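Local structure of fiber (Human adenovirus 35, 2QLK) at residues 71-76 and 192-198. The protein probably attaches the virion to host cells, its trimeric fibre head (knob) carrying the binding sites for the receptor CD46. Residues are numbered along the deposited sequence.
Sequences VNQMFT and ESNIATL
Leu198, Asn72 and Phe75 bury the most surface where 71-76, two successive tight turns, meets the irregular, largely extended 192-198; together the segments cover 580 Å². The turns are defined by Met74 N to Val71 O (2.9 Å) and Thr76 N to Gln73 O (3.1 Å), and Thr76, with chi1 p, adds OG1 to Gln73 O (2.7 Å). CA atoms pair Asn72 with Leu198 (5.0 Å), Gln73 with Ile195 (4.9 Å) and Thr76 with Glu192 (4.6 Å), so the segments run in opposite senses.

Asn72 (chi1 m) binds the other backbone twice: Ala196 N donates to Asn72 O (3.0 Å, 162° at H) and Leu198 N to Asn72 OD1 (2.7 Å, 173°). Asn72 O also receives a CA-H...O contact from Ile195 CA (3.3 Å). In the knob's antiparallel beta-sandwich this joins two inter-strand loops: 71-76 lies between strands 57-66 and 79-88, whereas the loop holding 192-198 links strand 177-186 to strand 203-208. Leu198 also pairs by backbone hydrogen bonding with Gly66, at the end of strand 57-66.

Leu198 (chi1 t, chi2 t) places CD1 over a face of the Phe75 ring, 3.8 Å from the centroid and 15° off the normal, a CH-pi contact; Leu198 CD1 also lies 4.2 Å from Val71 CG1. Tyr149 meets the Phe75 ring edge-to-face. At the far end Glu192 N donates to Phe75 O (2.8 Å, 140°) and Thr76 CA approaches Glu192 O (3.0 Å), while the Glu192 carboxylate leads away to hydrogen-bond Ser152 and Tyr149. Both exposed, Ile195 (chi1 m, chi2 m) and Gln73 meet with CD1 of the former 3.3 Å from CD of the latter.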
loop_
_atom_site.group_PDB
_atom_site.type_symbol
_atom_site.label_atom_id
_atom_site.label_comp_id
_atom_site.label_asym_id
_atom_site.label_seq_id
_atom_site.Cartn_x
_atom_site.Cartn_y
_atom_site.Cartn_z
ATOM N N VAL A 71 -19.783 20.296 -2.648
ATOM C CA VAL A 71 -18.865 19.222 -2.343
ATOM C C VAL A 71 -18.269 19.471 -0.945
ATOM O O VAL A 71 -18.321 18.605 -0.064
ATOM C CB VAL A 71 -17.744 19.147 -3.409
ATOM C CG1 VAL A 71 -16.662 18.150 -2.975
ATOM C CG2 VAL A 71 -18.349 18.727 -4.759
ATOM N N ASN A 72 -17.761 20.679 -0.723
ATOM C CA ASN A 72 -17.119 20.980 0.548
ATOM C C ASN A 72 -18.035 21.145 1.754
ATOM O O ASN A 72 -17.659 21.732 2.767
ATOM C CB ASN A 72 -16.192 22.180 0.356
ATOM C CG ASN A 72 -15.123 21.899 -0.685
ATOM O OD1 ASN A 72 -14.615 20.775 -0.773
ATOM N ND2 ASN A 72 -14.791 22.898 -1.487
ATOM N N GLN A 73 -19.226 20.567 1.649
ATOM C CA GLN A 73 -20.207 20.611 2.719
ATOM C C GLN A 73 -20.668 19.172 2.994
ATOM O O GLN A 73 -21.384 18.905 3.960
ATOM C CB GLN A 73 -21.387 21.496 2.300
ATOM C CG GLN A 73 -22.377 21.815 3.408
ATOM C CD GLN A 73 -23.176 23.081 3.124
ATOM O OE1 GLN A 73 -23.716 23.256 2.032
ATOM N NE2 GLN A 73 -23.257 23.967 4.115
ATOM N N MET A 74 -20.240 18.243 2.139
ATOM C CA MET A 74 -20.634 16.844 2.318
ATOM C C MET A 74 -20.175 16.281 3.667
ATOM O O MET A 74 -20.815 15.381 4.233
ATOM C CB MET A 74 -20.082 15.982 1.182
ATOM C CG MET A 74 -20.726 16.285 -0.160
ATOM S SD MET A 74 -20.126 15.203 -1.483
ATOM C CE MET A 74 -20.848 13.604 -0.891
ATOM N N PHE A 75 -19.071 16.804 4.188
ATOM C CA PHE A 75 -18.571 16.307 5.458
ATOM C C PHE A 75 -19.155 16.997 6.699
ATOM O O PHE A 75 -18.544 16.967 7.765
ATOM C CB PHE A 75 -17.025 16.309 5.460
ATOM C CG PHE A 75 -16.409 15.227 4.564
ATOM C CD1 PHE A 75 -17.216 14.281 3.927
ATOM C CD2 PHE A 75 -15.021 15.149 4.377
ATOM C CE1 PHE A 75 -16.646 13.261 3.109
ATOM C CE2 PHE A 75 -14.440 14.137 3.562
ATOM C CZ PHE A 75 -15.253 13.199 2.932
ATOM N N THR A 76 -20.326 17.635 6.549
ATOM C CA THR A 76 -21.019 18.229 7.702
ATOM C C THR A 76 -22.030 17.163 8.188
ATOM O O THR A 76 -22.692 17.315 9.221
ATOM C CB THR A 76 -21.807 19.516 7.340
ATOM O OG1 THR A 76 -22.715 19.237 6.267
ATOM C CG2 THR A 76 -20.860 20.644 6.942
ATOM N N GLU A 192 -17.249 17.856 10.065
ATOM C CA GLU A 192 -17.229 19.316 10.015
ATOM C C GLU A 192 -18.589 19.932 10.343
ATOM O O GLU A 192 -19.624 19.321 10.129
ATOM C CB GLU A 192 -16.795 19.803 8.633
ATOM C CG GLU A 192 -15.447 19.282 8.176
ATOM C CD GLU A 192 -14.288 20.204 8.541
ATOM O OE1 GLU A 192 -14.522 21.264 9.174
ATOM O OE2 GLU A 192 -13.141 19.860 8.182
ATOM N N SER A 193 -18.563 21.158 10.857
ATOM C CA SER A 193 -19.782 21.882 11.191
ATOM C C SER A 193 -20.131 22.827 10.044
ATOM O O SER A 193 -21.268 23.277 9.922
ATOM C CB SER A 193 -19.581 22.681 12.476
ATOM O OG SER A 193 -18.454 23.530 12.359
ATOM N N ASN A 194 -19.150 23.135 9.203
ATOM C CA ASN A 194 -19.395 24.017 8.073
ATOM C C ASN A 194 -18.417 23.795 6.927
ATOM O O ASN A 194 -17.473 23.009 7.037
ATOM C CB ASN A 194 -19.343 25.480 8.512
ATOM C CG ASN A 194 -20.050 26.404 7.530
ATOM O OD1 ASN A 194 -19.969 27.628 7.637
ATOM N ND2 ASN A 194 -20.759 25.815 6.571
ATOM N N ILE A 195 -18.658 24.500 5.827
ATOM C CA ILE A 195 -17.828 24.398 4.641
ATOM C C ILE A 195 -16.352 24.324 4.991
ATOM O O ILE A 195 -15.852 25.108 5.811
ATOM C CB ILE A 195 -18.047 25.597 3.703
ATOM C CG1 ILE A 195 -19.540 25.783 3.442
ATOM C CG2 ILE A 195 -17.325 25.366 2.400
ATOM C CD1 ILE A 195 -20.235 24.540 2.891
ATOM N N ALA A 196 -15.666 23.373 4.360
ATOM C CA ALA A 196 -14.235 23.147 4.566
ATOM C C ALA A 196 -13.803 22.347 3.359
ATOM O O ALA A 196 -14.552 21.487 2.899
ATOM C CB ALA A 196 -14.008 22.343 5.839
ATOM N N THR A 197 -12.610 22.619 2.837
ATOM C CA THR A 197 -12.142 21.916 1.647
ATOM C C THR A 197 -12.114 20.426 1.868
ATOM O O THR A 197 -11.387 19.920 2.736
ATOM C CB THR A 197 -10.728 22.348 1.221
ATOM O OG1 THR A 197 -10.660 23.776 1.143
ATOM C CG2 THR A 197 -10.404 21.782 -0.142
ATOM N N LEU A 198 -12.913 19.712 1.084
ATOM C CA LEU A 198 -12.937 18.272 1.229
ATOM C C LEU A 198 -11.633 17.765 0.626
ATOM O O LEU A 198 -11.243 18.228 -0.431
ATOM C CB LEU A 198 -14.152 17.679 0.507
ATOM C CG LEU A 198 -14.220 16.144 0.434
ATOM C CD1 LEU A 198 -15.662 15.699 0.252
ATOM C CD2 LEU A 198 -13.341 15.628 -0.734
#